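Putative ABC transporter subunit, substrate-binding component (Rhodopseudomonas palustris, PDB 4EVQ) binds 4-hydroxybenzoate as the solute-binding component of an ABC transporter, probably delivering lignin-derived benzoates for uptake. Local coordinates at residues K69-T74 with V99-E104; D117-A122 with V128-F133; K184-A189 with L199-S204; G218-I223 with E246-P251; Y346-E349 with K354-N357. One frame throughout, in Å; residues are numbered along the deposited sequence. Where two conformers were deposited one is given.

Contact 1 of 5, residues K69-T74 with V99-E104; sequences KATELT and VKIARE
Ile101 of helix 92-105 projects at Thr71 and Thr74 of helix 67-80, and this one side chain carries the contact between two neighbouring helices of a three-layer alpha/beta sandwich. The domain is one of the pair that make up a periplasmic binding protein of the leucine-binding family; each helix belongs to a beta-alpha-beta crossover, and both pack on the same side of the sheet. Following Ile101 outward shows how a beta-branched residue can serve two neighbours at once. Ile101 CB lies 4.1 Å from Thr74 CG2, and the short branch, Ile101 CG2, meets the same methyl at 4.0 Å, so that here the two side chains come tip to tip. The longer branch starts beside the backbone N and stays extended through CG1 (chi2 165°), which carries CD1 forward between the two threonines. There Ile101 CD1 touches Thr74 CB at 3.9 Å and Thr71 CG2 at 3.8 Å, the Thr71 side chain crossing it at about a right angle. The main chain of Thr71 takes part too, through CA and the carbonyl oxygen. No hydrogen bond crosses the contact, and the hydroxyl of Thr74 is turned back on its own helix. Thr74 also touches Leu22 of strand 17-23. Ala70 O accepts both Thr74 N and, at 2.8 Å, Thr74 OG1, the two donors arriving on opposite faces of its carbonyl plane.

Contact 2 of 5, residues D117-A122 with V128-F133; sequences DIITRA and VFRTSF. With SO4 (sulfate ion), chain D.
The guanidinium of Arg130 lies as a flat plate against Ile119 and Thr120, meeting the first with a face and the second near its edge. Ile119 crosses the arginine at about a right angle: its CB approaches Arg130 NH1 to 3.6 Å, and its CG2 stands over the same face, near the rim. Phe133 O, further along the arginine's own segment, lies over the opposite face, 3.2 Å above the plane. Thr120 comes to the edge, where Arg130 NH2 donates to Thr120 OG1 at 2.9 Å. That bond is distinctly bent, 134° at the hydrogen, and the hydroxyl sits 25° out of the guanidinium plane. Two bends in the arginine chain, with chi3 at 60°, swing the head group round to these partners. Strand 128-130 is the outermost strand at one end of the six-stranded sheet of its alpha/beta domain, and the loop 117-122, which begins with a 3-10 turn, packs beside it before the chain enters the strand. The buried Arg130 spreads its other N-H groups: NH1 donates to Ala114 O and Ala116 O, and NE to Asn340 OD1. Phe133, at the end of the segment, touches the bound p-hydroxybenzoic acid. The same Ile119 CG2 also meets Val128 CG1 at 3.9 Å, the two side chains again crossing steeply. Arg121 faces another way. Its extended chain presents an edge to a sulfate ion probably from the crystallisation liquor, with Arg121 NH2 to sulfate O3 at 2.9 Å and nearly straight; Asp367 forms a salt bridge with Arg121 NH2, and Arg140 NE also holds the sulfate.

Contact 3 of 5, residues K184-A189 with L199-S204; sequences KDITIA and LAEIAS. With SO4 (sulfate ion), chain E.
Strand 184-188 and helix 199-204 run almost exactly antiparallel, at 173°, with their axes 10.3 Å apart, and Ile186 and Glu201 bridge the gap from opposite directions. Glu201 leaves the helix with CG anti to the backbone N (chi1 -171°) and continues fully extended, which brings its carboxylate over the strand. Ile186 CD1 lies against that carboxylate, 3.6 Å from Glu201 OE1. Deeper in, Ile186 CD1 also meets Ile202 CG1 at 4.0 Å, and both isoleucines reach Val155 of the adjoining strand 153-159. The helix is the connection of a beta-alpha-beta crossover: it follows strand 181-188, at one border of the seven-stranded sheet, and leads past strand 153-159 to strand 209-213. Toward solvent the contact turns polar at Lys184. Its chain crosses Glu201 at about a right angle, with Lys184 CG 3.7 Å from Glu201 OE2. Yet the ammonium does not close on the carboxylate, for Lys184 NZ stays 4.6 Å from Glu201 OE2. Bends at chi2 and chi3 take it instead to a sulfate ion, probably from the crystallisation liquor, whose O2 accepts from Lys184 NZ at 3.0 Å. The opposite charges may still attract weakly across this distance. On the helix itself, Ser204 OG donates back to Glu201 O at 2.7 Å.

Contact 4 of 5, residues G218-I223 with E246-P251; sequences GALKFI and EAAAGP
The peptide group joining Ala248 to Ala249 is the flat surface that Leu220 meets: CD1 of the leucine sits above one face of it, 3.5 Å from Ala249 N and 3.7 Å from Ala248 C. Beyond the peptide, the two alanine methyls each take one branch of the leucine. Leu220 CD2 meets Ala248 CB at 3.8 Å, while Leu220 CD1, besides resting on the peptide, meets Ala249 CB at the same distance. The leucine CB does not itself aim at the second segment; it is CG, anti to the backbone N (chi1 175°), that carries the fork across. One turn further along the helix, Ile223 adds its short branch, with CG2 against Ala249 CB at 3.9 Å, so that this single methyl touches both side chains of the longer helix. The partners are helix 217-228, which follows strand 209-213 in the second alpha/beta domain, and the short, weakly bonded helix 246-249, which comes after strand 235-238. Small residues allow close approach of helices, as is seen here where the CA atoms of Leu220 and Ala249 are 6.1 Å apart. Val245, just ahead of the short helix, touches both Leu220 and Ile223 and extends the apolar patch. No hydrogen bond joins the two segments, although Lys224 NZ, one residue beyond Ile223, reaches Ala248 O in a weak one. Gly250 is the first residue to leave helical backbone angles, its positive phi of 61° turning the chain into Pro251; Gly250 N is held by Ala247 O at 3.2 Å.

Contact 5 of 5, residues Y346-E349 with K354-N357; sequences YLRE and KSVN
Glu349 and Val356 hold the tight part of this contact through their backbones. Each donates its N-H to the other's carbonyl, Val356 N to Glu349 O at 2.9 Å and Glu349 N to Val356 O at 3.1 Å. Val356 O also takes a close CA-H...O contact from Arg348, and Glu349 O takes one from Ser355. On the buried face, Ser355 OG stands over the centre of the Arg348 guanidinium, 3.6 Å above its plane, without being hydrogen-bonded to it. The bend at chi3 (-51°) brings the guanidinium under the serine, and its nitrogens are engaged by Thr258 and Asp243. The strands form the beta hairpin that ends the seven-stranded sheet of the second domain, with 345-351 inside and 354-362 outermost. The two short segments run at 135° to each other, well away from simple antiparallel, as befits a strongly twisted pair. The side chains of Glu349 and Val356 meet only loosely, with Glu349 CB and Val356 CG2 4.5 Å apart; the extended Glu349 chain leads away, and nearby Lys354 is exposed. At the other end Asn357 slants across Tyr346, its OD1 accepting from Gly359 N.

How the contacts relate
From the N terminus, the chain closes these contacts strictly in series, none nested in or crossing another. Contact 1 shuts a loop through strand 85-88 in the first domain; contact 2 follows, closing a short loop at that sheet's border, and the two touch where Val99 meets Ile119 and Val128. The chain then passes to the second domain. Contact 3 ties one outermost strand to its following helix, contact 4 joins two helices of the same domain, and, after a return to the first domain, contact 5 folds the hairpin at the second sheet's other border. Leu199 on Phe222 links contacts 3 and 4; Glu246 beside Lys354 links 4 and 5. Contacts 2 and 5 approach to about 10 Å between nearest atoms, but do not touch.

Contact 1 of 5, residues K69-T74 with V99-E104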
# COMPACT_ATOMS: atom_id res chain seq x y z
N LYS A 69 -15.90 12.95 -2.21
CA LYS A 69 -15.72 13.31 -3.62
C LYS A 69 -15.48 12.14 -4.53
O LYS A 69 -15.36 12.31 -5.75
CB LYS A 69 -14.58 14.31 -3.75
CG LYS A 69 -14.84 15.58 -2.94
CD LYS A 69 -13.83 16.65 -3.27
CE LYS A 69 -14.29 18.01 -2.77
NZ LYS A 69 -13.32 19.09 -3.09
N ALA A 70 -15.31 10.94 -3.97
CA ALA A 70 -14.84 9.81 -4.71
C ALA A 70 -15.77 9.42 -5.85
O ALA A 70 -15.30 9.14 -6.94
CB ALA A 70 -14.62 8.61 -3.79
N THR A 71 -17.07 9.41 -5.61
CA THR A 71 -18.01 9.03 -6.69
C THR A 71 -17.94 9.98 -7.87
O THR A 71 -17.86 9.57 -9.02
CB THR A 71 -19.42 8.96 -6.15
OG1 THR A 71 -19.46 7.85 -5.23
CG2 THR A 71 -20.48 8.75 -7.26
N GLU A 72 -17.94 11.27 -7.58
CA GLU A 72 -17.97 12.25 -8.66
C GLU A 72 -16.65 12.28 -9.44
O GLU A 72 -16.65 12.42 -10.65
CB GLU A 72 -18.34 13.63 -8.10
CG GLU A 72 -17.27 14.26 -7.24
CD GLU A 72 -17.71 15.46 -6.41
OE1 GLU A 72 -18.41 15.27 -5.38
OE2 GLU A 72 -17.30 16.60 -6.75
N LEU A 73 -15.53 12.09 -8.75
CA LEU A 73 -14.23 12.07 -9.43
C LEU A 73 -14.04 10.82 -10.26
O LEU A 73 -13.54 10.88 -11.39
CB LEU A 73 -13.10 12.29 -8.44
CG LEU A 73 -13.14 13.66 -7.77
CD1 LEU A 73 -12.04 13.73 -6.76
CD2 LEU A 73 -13.02 14.81 -8.79
N THR A 74 -14.49 9.68 -9.75
CA THR A 74 -14.42 8.44 -10.51
C THR A 74 -15.31 8.51 -11.76
O THR A 74 -14.89 8.12 -12.84
CB THR A 74 -14.85 7.25 -9.64
OG1 THR A 74 -14.00 7.17 -8.50
CG2 THR A 74 -14.71 5.95 -10.40
N VAL A 99 -13.98 1.67 -6.58
CA VAL A 99 -14.15 0.31 -7.06
C VAL A 99 -15.62 -0.05 -7.18
O VAL A 99 -15.98 -0.78 -8.11
CB VAL A 99 -13.42 -0.68 -6.12
CG1 VAL A 99 -13.83 -2.12 -6.43
CG2 VAL A 99 -11.95 -0.50 -6.24
N LYS A 100 -16.49 0.50 -6.35
CA LYS A 100 -17.90 0.19 -6.44
C LYS A 100 -18.41 0.58 -7.82
O LYS A 100 -19.23 -0.13 -8.42
CB LYS A 100 -18.70 0.91 -5.35
CG LYS A 100 -20.16 0.63 -5.36
CD LYS A 100 -20.86 1.25 -4.13
CE LYS A 100 -22.37 0.92 -4.14
NZ LYS A 100 -23.03 1.40 -2.90
N ILE A 101 -18.01 1.72 -8.35
CA ILE A 101 -18.37 2.14 -9.71
C ILE A 101 -17.62 1.37 -10.76
O ILE A 101 -18.19 0.91 -11.74
CB ILE A 101 -18.03 3.65 -9.85
CG1 ILE A 101 -18.89 4.47 -8.90
CG2 ILE A 101 -18.19 4.12 -11.28
CD1 ILE A 101 -18.41 5.84 -8.69
N ALA A 102 -16.32 1.25 -10.62
CA ALA A 102 -15.52 0.63 -11.63
C ALA A 102 -15.91 -0.82 -11.87
O ALA A 102 -15.90 -1.26 -13.02
CB ALA A 102 -14.02 0.74 -11.29
N ARG A 103 -16.28 -1.55 -10.82
CA ARG A 103 -16.64 -2.95 -10.99
C ARG A 103 -17.92 -3.11 -11.83
O ARG A 103 -18.08 -4.12 -12.50
CB ARG A 103 -16.76 -3.63 -9.64
CG ARG A 103 -17.90 -3.20 -8.84
CD ARG A 103 -17.84 -3.80 -7.43
NE ARG A 103 -17.74 -5.27 -7.45
CZ ARG A 103 -18.77 -6.11 -7.63
NH1 ARG A 103 -18.56 -7.42 -7.59
NH2 ARG A 103 -20.01 -5.67 -7.85
N GLU A 104 -18.79 -2.12 -11.83
CA GLU A 104 -20.01 -2.20 -12.63
C GLU A 104 -19.72 -1.77 -14.03
O GLU A 104 -20.40 -2.21 -14.95
CB GLU A 104 -21.07 -1.32 -12.02
CG GLU A 104 -21.55 -1.81 -10.65
CD GLU A 104 -22.34 -3.12 -10.64
OE1 GLU A 104 -22.52 -3.72 -11.72
OE2 GLU A 104 -22.86 -3.49 -9.56

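Contact 2 of 5, residues D117-A122 with V128-F133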
# COMPACT_ATOMS: atom_id res chain seq x y z
N ASP A 117 -10.10 -4.16 2.64
CA ASP A 117 -10.31 -5.61 2.55
C ASP A 117 -11.36 -5.95 1.53
O ASP A 117 -11.21 -6.95 0.80
CB ASP A 117 -10.71 -6.17 3.92
CG ASP A 117 -9.58 -6.18 4.94
OD1 ASP A 117 -8.40 -6.25 4.56
OD2 ASP A 117 -9.92 -6.18 6.14
N ILE A 118 -12.37 -5.11 1.38
CA ILE A 118 -13.50 -5.48 0.54
C ILE A 118 -13.12 -5.54 -0.94
O ILE A 118 -13.78 -6.25 -1.72
CB ILE A 118 -14.68 -4.51 0.76
CG1 ILE A 118 -15.98 -5.10 0.25
CG2 ILE A 118 -14.39 -3.14 0.17
CD1 ILE A 118 -17.18 -4.34 0.76
N ILE A 119 -12.09 -4.82 -1.35
CA ILE A 119 -11.76 -4.73 -2.78
C ILE A 119 -11.45 -6.08 -3.40
O ILE A 119 -11.80 -6.32 -4.58
CB ILE A 119 -10.62 -3.69 -2.95
CG1 ILE A 119 -11.16 -2.30 -2.66
CG2 ILE A 119 -10.02 -3.75 -4.37
CD1 ILE A 119 -10.13 -1.21 -2.69
N THR A 120 -10.86 -6.97 -2.64
CA THR A 120 -10.58 -8.33 -3.14
C THR A 120 -11.33 -9.39 -2.32
O THR A 120 -10.94 -10.60 -2.26
CB THR A 120 -9.05 -8.61 -3.26
OG1 THR A 120 -8.42 -8.46 -1.99
CG2 THR A 120 -8.37 -7.64 -4.27
N ARG A 121 -12.46 -8.96 -1.78
CA ARG A 121 -13.41 -9.81 -1.08
C ARG A 121 -14.76 -9.57 -1.74
O ARG A 121 -14.89 -9.86 -2.94
CB ARG A 121 -13.36 -9.63 0.45
CG ARG A 121 -12.03 -10.21 1.03
CD ARG A 121 -11.90 -10.11 2.53
NE ARG A 121 -10.69 -10.81 2.99
CZ ARG A 121 -10.52 -11.30 4.22
NH1 ARG A 121 -11.48 -11.16 5.12
NH2 ARG A 121 -9.41 -11.95 4.55
N ALA A 122 -15.77 -9.05 -1.05
CA ALA A 122 -17.10 -8.89 -1.69
C ALA A 122 -17.16 -8.01 -2.95
O ALA A 122 -18.03 -8.19 -3.80
CB ALA A 122 -18.13 -8.40 -0.66
N VAL A 128 -10.98 -5.78 -11.71
CA VAL A 128 -10.37 -5.08 -10.58
C VAL A 128 -9.21 -5.87 -10.07
O VAL A 128 -9.32 -7.04 -9.73
CB VAL A 128 -11.43 -4.86 -9.49
CG1 VAL A 128 -10.79 -4.26 -8.19
CG2 VAL A 128 -12.53 -3.94 -9.96
N PHE A 129 -8.05 -5.20 -10.01
CA PHE A 129 -6.78 -5.78 -9.62
C PHE A 129 -6.12 -4.93 -8.56
O PHE A 129 -6.35 -3.73 -8.55
CB PHE A 129 -5.86 -5.86 -10.85
CG PHE A 129 -6.46 -6.69 -11.94
CD1 PHE A 129 -6.25 -8.02 -11.96
CD2 PHE A 129 -7.26 -6.13 -12.89
CE1 PHE A 129 -6.84 -8.82 -12.94
CE2 PHE A 129 -7.85 -6.96 -13.88
CZ PHE A 129 -7.62 -8.26 -13.87
N ARG A 130 -5.28 -5.52 -7.75
CA ARG A 130 -4.53 -4.75 -6.74
C ARG A 130 -3.07 -5.14 -6.84
O ARG A 130 -2.73 -6.32 -6.89
CB ARG A 130 -5.11 -5.02 -5.35
CG ARG A 130 -4.41 -4.31 -4.22
CD ARG A 130 -5.33 -3.86 -3.11
NE ARG A 130 -6.04 -4.96 -2.47
CZ ARG A 130 -7.03 -4.78 -1.60
NH1 ARG A 130 -7.39 -3.54 -1.27
NH2 ARG A 130 -7.65 -5.82 -1.03
N THR A 131 -2.18 -4.13 -6.80
CA THR A 131 -0.76 -4.37 -6.81
C THR A 131 -0.08 -4.13 -5.44
O THR A 131 1.15 -4.24 -5.35
CB THR A 131 -0.02 -3.58 -7.85
OG1 THR A 131 -0.18 -2.17 -7.60
CG2 THR A 131 -0.49 -3.91 -9.27
N SER A 132 -0.88 -3.86 -4.43
CA SER A 132 -0.35 -3.50 -3.12
C SER A 132 -0.46 -4.64 -2.11
O SER A 132 0.44 -5.44 -2.07
CB SER A 132 -1.00 -2.21 -2.69
OG SER A 132 -2.40 -2.34 -2.58
N PHE A 133 -1.56 -4.71 -1.36
CA PHE A 133 -1.74 -5.58 -0.19
C PHE A 133 -3.18 -5.42 0.25
O PHE A 133 -3.87 -4.48 -0.17
CB PHE A 133 -0.77 -5.21 0.95
CG PHE A 133 -1.04 -3.83 1.44
CD1 PHE A 133 -0.54 -2.75 0.74
CD2 PHE A 133 -1.93 -3.59 2.47
CE1 PHE A 133 -0.94 -1.48 1.07
CE2 PHE A 133 -2.28 -2.29 2.81
CZ PHE A 133 -1.80 -1.26 2.08
S SO4 D . -9.63 -12.37 8.35
O1 SO4 D . -8.47 -11.52 8.66
O2 SO4 D . -10.73 -11.50 7.97
O3 SO4 D . -9.29 -13.15 7.17
O4 SO4 D . -9.96 -13.31 9.43

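Contact 3 of 5, residues K184-A189 with L199-S204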
# COMPACT_ATOMS: atom_id res chain seq x y z
N LYS A 184 -5.75 -1.84 24.87
CA LYS A 184 -6.45 -0.64 24.44
C LYS A 184 -6.21 -0.41 22.98
O LYS A 184 -5.13 -0.64 22.49
CB LYS A 184 -5.97 0.58 25.23
CG LYS A 184 -6.88 1.80 25.16
CD LYS A 184 -8.12 1.63 25.96
CE LYS A 184 -7.82 1.60 27.44
NZ LYS A 184 -9.07 1.48 28.27
N ASP A 185 -7.24 0.06 22.29
CA ASP A 185 -7.12 0.58 20.93
C ASP A 185 -7.42 2.08 20.98
O ASP A 185 -8.54 2.47 21.30
CB ASP A 185 -8.09 -0.12 19.98
CG ASP A 185 -7.89 -1.60 19.95
OD1 ASP A 185 -6.82 -2.07 19.57
OD2 ASP A 185 -8.83 -2.31 20.36
N ILE A 186 -6.42 2.88 20.69
CA ILE A 186 -6.57 4.33 20.69
C ILE A 186 -6.70 4.78 19.22
O ILE A 186 -5.95 4.33 18.34
CB ILE A 186 -5.34 5.02 21.34
CG1 ILE A 186 -5.12 4.51 22.77
CG2 ILE A 186 -5.46 6.52 21.29
CD1 ILE A 186 -3.83 4.95 23.41
N THR A 187 -7.64 5.69 18.98
CA THR A 187 -7.75 6.29 17.68
C THR A 187 -7.64 7.81 17.74
O THR A 187 -7.91 8.46 18.77
CB THR A 187 -8.99 5.90 16.88
OG1 THR A 187 -10.17 6.38 17.52
CG2 THR A 187 -9.06 4.39 16.68
N ILE A 188 -7.23 8.33 16.62
CA ILE A 188 -6.99 9.73 16.39
C ILE A 188 -7.85 10.08 15.16
O ILE A 188 -7.87 9.32 14.17
CB ILE A 188 -5.42 9.89 16.00
CG1 ILE A 188 -4.52 9.37 17.11
CG2 ILE A 188 -5.09 11.28 15.69
CD1 ILE A 188 -4.57 10.19 18.40
N ALA A 189 -8.53 11.23 15.13
CA ALA A 189 -9.29 11.60 13.94
C ALA A 189 -8.36 11.78 12.73
O ALA A 189 -7.29 12.34 12.89
CB ALA A 189 -9.98 12.94 14.20
N LEU A 199 0.14 9.29 23.64
CA LEU A 199 1.39 8.83 24.22
C LEU A 199 1.34 8.79 25.75
O LEU A 199 1.83 7.84 26.34
CB LEU A 199 2.54 9.68 23.72
CG LEU A 199 2.77 9.59 22.20
CD1 LEU A 199 3.77 10.63 21.76
CD2 LEU A 199 3.17 8.24 21.73
N ALA A 200 0.69 9.78 26.37
CA ALA A 200 0.52 9.75 27.82
C ALA A 200 -0.36 8.59 28.24
O ALA A 200 -0.10 7.92 29.23
CB ALA A 200 -0.07 11.06 28.30
N GLU A 201 -1.40 8.30 27.46
CA GLU A 201 -2.25 7.16 27.75
C GLU A 201 -1.49 5.86 27.61
O GLU A 201 -1.58 4.98 28.45
CB GLU A 201 -3.52 7.16 26.87
CG GLU A 201 -4.51 6.10 27.32
CD GLU A 201 -5.77 6.02 26.50
OE1 GLU A 201 -5.99 6.88 25.63
OE2 GLU A 201 -6.57 5.09 26.77
N ILE A 202 -0.73 5.72 26.53
CA ILE A 202 0.14 4.55 26.36
C ILE A 202 1.05 4.36 27.57
O ILE A 202 1.12 3.26 28.09
CB ILE A 202 0.98 4.71 25.10
CG1 ILE A 202 0.09 4.42 23.87
CG2 ILE A 202 2.18 3.71 25.10
CD1 ILE A 202 0.66 4.92 22.57
N ALA A 203 1.73 5.42 28.01
CA ALA A 203 2.59 5.26 29.20
C ALA A 203 1.81 4.71 30.39
O ALA A 203 2.27 3.81 31.11
CB ALA A 203 3.26 6.59 29.53
N SER A 204 0.62 5.24 30.61
CA SER A 204 -0.16 4.87 31.78
C SER A 204 -0.58 3.42 31.73
O SER A 204 -0.78 2.81 32.78
CB SER A 204 -1.40 5.76 31.92
OG SER A 204 -2.43 5.40 31.02
S SO4 E . -12.03 3.38 27.10
O1 SO4 E . -12.71 4.46 26.36
O2 SO4 E . -10.64 3.83 27.32
O3 SO4 E . -12.08 2.12 26.37
O4 SO4 E . -12.70 3.17 28.39

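Contact 4 of 5, residues G218-I223 with E246-P251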
# COMPACT_ATOMS: atom_id res chain seq x y z
N GLY A 218 2.39 12.44 8.71
CA GLY A 218 1.82 12.13 10.01
C GLY A 218 2.61 11.03 10.69
O GLY A 218 2.76 11.04 11.92
N ALA A 219 3.10 10.06 9.91
CA ALA A 219 3.97 9.02 10.47
C ALA A 219 5.30 9.60 10.94
O ALA A 219 5.78 9.22 12.00
CB ALA A 219 4.22 7.90 9.45
N LEU A 220 5.88 10.50 10.19
CA LEU A 220 7.11 11.16 10.63
C LEU A 220 6.90 11.84 11.97
O LEU A 220 7.72 11.71 12.90
CB LEU A 220 7.57 12.16 9.56
CG LEU A 220 8.78 13.01 9.96
CD1 LEU A 220 10.01 12.16 10.30
CD2 LEU A 220 9.10 13.98 8.82
N LYS A 221 5.83 12.60 12.10
CA LYS A 221 5.55 13.29 13.33
C LYS A 221 5.32 12.33 14.46
O LYS A 221 5.81 12.54 15.57
CB LYS A 221 4.41 14.28 13.16
CG LYS A 221 4.24 15.20 14.39
CD LYS A 221 3.22 16.25 14.09
CE LYS A 221 3.15 17.26 15.24
NZ LYS A 221 2.68 16.60 16.47
N PHE A 222 4.61 11.25 14.21
CA PHE A 222 4.35 10.24 15.23
C PHE A 222 5.67 9.68 15.72
O PHE A 222 5.89 9.52 16.93
CB PHE A 222 3.43 9.13 14.73
CG PHE A 222 3.10 8.15 15.79
CD1 PHE A 222 2.11 8.41 16.70
CD2 PHE A 222 3.82 6.98 15.91
CE1 PHE A 222 1.84 7.53 17.76
CE2 PHE A 222 3.55 6.10 16.95
CZ PHE A 222 2.56 6.36 17.85
N ILE A 223 6.55 9.31 14.83
CA ILE A 223 7.84 8.73 15.19
C ILE A 223 8.62 9.69 16.07
O ILE A 223 9.18 9.30 17.09
CB ILE A 223 8.64 8.36 13.92
CG1 ILE A 223 7.99 7.15 13.24
CG2 ILE A 223 10.13 8.13 14.21
CD1 ILE A 223 8.52 6.92 11.88
N GLU A 246 12.15 7.77 6.65
CA GLU A 246 13.31 7.25 7.38
C GLU A 246 14.39 8.28 7.57
O GLU A 246 14.93 8.39 8.69
CB GLU A 246 13.91 6.04 6.65
CG GLU A 246 12.92 4.92 6.32
CD GLU A 246 12.35 5.01 4.92
OE1 GLU A 246 12.28 6.11 4.34
OE2 GLU A 246 11.96 3.94 4.39
N ALA A 247 14.75 9.03 6.55
CA ALA A 247 15.87 9.96 6.65
C ALA A 247 15.48 11.10 7.57
O ALA A 247 16.24 11.50 8.48
CB ALA A 247 16.25 10.47 5.30
N ALA A 248 14.28 11.62 7.39
CA ALA A 248 13.88 12.79 8.17
C ALA A 248 13.65 12.45 9.63
O ALA A 248 13.79 13.31 10.51
CB ALA A 248 12.64 13.39 7.54
N ALA A 249 13.33 11.20 9.93
CA ALA A 249 13.11 10.80 11.32
C ALA A 249 14.40 10.79 12.10
O ALA A 249 14.38 10.96 13.31
CB ALA A 249 12.45 9.45 11.41
N GLY A 250 15.53 10.59 11.45
CA GLY A 250 16.80 10.63 12.17
C GLY A 250 16.86 9.55 13.25
O GLY A 250 16.23 8.49 13.18
N PRO A 251 17.59 9.82 14.34
CA PRO A 251 17.71 8.85 15.40
C PRO A 251 16.43 8.44 16.06
O PRO A 251 16.33 7.33 16.61
CB PRO A 251 18.66 9.55 16.41
CG PRO A 251 19.42 10.50 15.63
CD PRO A 251 18.52 10.96 14.50

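Contact 5 of 5, residues Y346-E349 with K354-N357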
# COMPACT_ATOMS: atom_id res chain seq x y z
N TYR A 346 8.16 -9.29 4.92
CA TYR A 346 9.44 -9.29 5.61
C TYR A 346 9.38 -8.54 6.93
O TYR A 346 8.73 -7.49 7.03
CB TYR A 346 10.49 -8.63 4.70
CG TYR A 346 10.47 -9.13 3.25
CD1 TYR A 346 11.09 -10.31 2.88
CD2 TYR A 346 9.84 -8.40 2.24
CE1 TYR A 346 11.06 -10.76 1.56
CE2 TYR A 346 9.80 -8.85 0.92
CZ TYR A 346 10.43 -10.03 0.59
OH TYR A 346 10.44 -10.52 -0.72
N LEU A 347 10.07 -9.07 7.93
CA LEU A 347 10.33 -8.36 9.16
C LEU A 347 11.46 -7.40 8.90
O LEU A 347 12.44 -7.76 8.26
CB LEU A 347 10.71 -9.36 10.27
CG LEU A 347 11.07 -8.75 11.63
CD1 LEU A 347 9.82 -8.11 12.26
CD2 LEU A 347 11.67 -9.85 12.54
N ARG A 348 11.32 -6.17 9.38
CA ARG A 348 12.29 -5.12 9.12
C ARG A 348 12.58 -4.34 10.39
O ARG A 348 11.75 -4.28 11.28
CB ARG A 348 11.77 -4.12 8.09
CG ARG A 348 11.06 -4.80 6.92
CD ARG A 348 10.58 -3.86 5.86
NE ARG A 348 9.81 -2.75 6.40
CZ ARG A 348 9.60 -1.60 5.75
NH1 ARG A 348 10.02 -1.46 4.51
NH2 ARG A 348 9.00 -0.61 6.35
N GLU A 349 13.71 -3.67 10.41
CA GLU A 349 14.02 -2.71 11.47
C GLU A 349 14.55 -1.46 10.82
O GLU A 349 15.37 -1.53 9.88
CB GLU A 349 15.08 -3.27 12.44
CG GLU A 349 15.42 -2.34 13.60
CD GLU A 349 16.41 -2.95 14.56
OE1 GLU A 349 16.67 -4.15 14.47
OE2 GLU A 349 16.92 -2.18 15.40
N LYS A 354 17.30 3.78 7.06
CA LYS A 354 16.63 2.92 6.10
C LYS A 354 16.12 1.70 6.85
O LYS A 354 16.61 1.37 7.93
CB LYS A 354 17.56 2.52 4.97
CG LYS A 354 18.77 1.77 5.44
CD LYS A 354 19.88 1.83 4.40
CE LYS A 354 20.39 0.44 4.01
NZ LYS A 354 20.97 -0.28 5.18
N SER A 355 15.14 1.00 6.29
CA SER A 355 14.70 -0.27 6.86
C SER A 355 15.58 -1.35 6.31
O SER A 355 15.92 -1.35 5.14
CB SER A 355 13.24 -0.56 6.53
OG SER A 355 12.38 0.19 7.35
N VAL A 356 16.00 -2.27 7.18
CA VAL A 356 16.79 -3.42 6.79
C VAL A 356 16.00 -4.68 7.02
O VAL A 356 15.15 -4.75 7.88
CB VAL A 356 18.12 -3.47 7.52
CG1 VAL A 356 18.92 -2.20 7.26
CG2 VAL A 356 17.90 -3.63 8.97
N ASN A 357 16.26 -5.68 6.20
CA ASN A 357 15.57 -6.94 6.25
C ASN A 357 16.10 -7.83 7.37
O ASN A 357 17.24 -8.22 7.36
CB ASN A 357 15.80 -7.60 4.89
CG ASN A 357 14.93 -8.81 4.65
OD1 ASN A 357 14.15 -9.24 5.50
ND2 ASN A 357 15.03 -9.35 3.43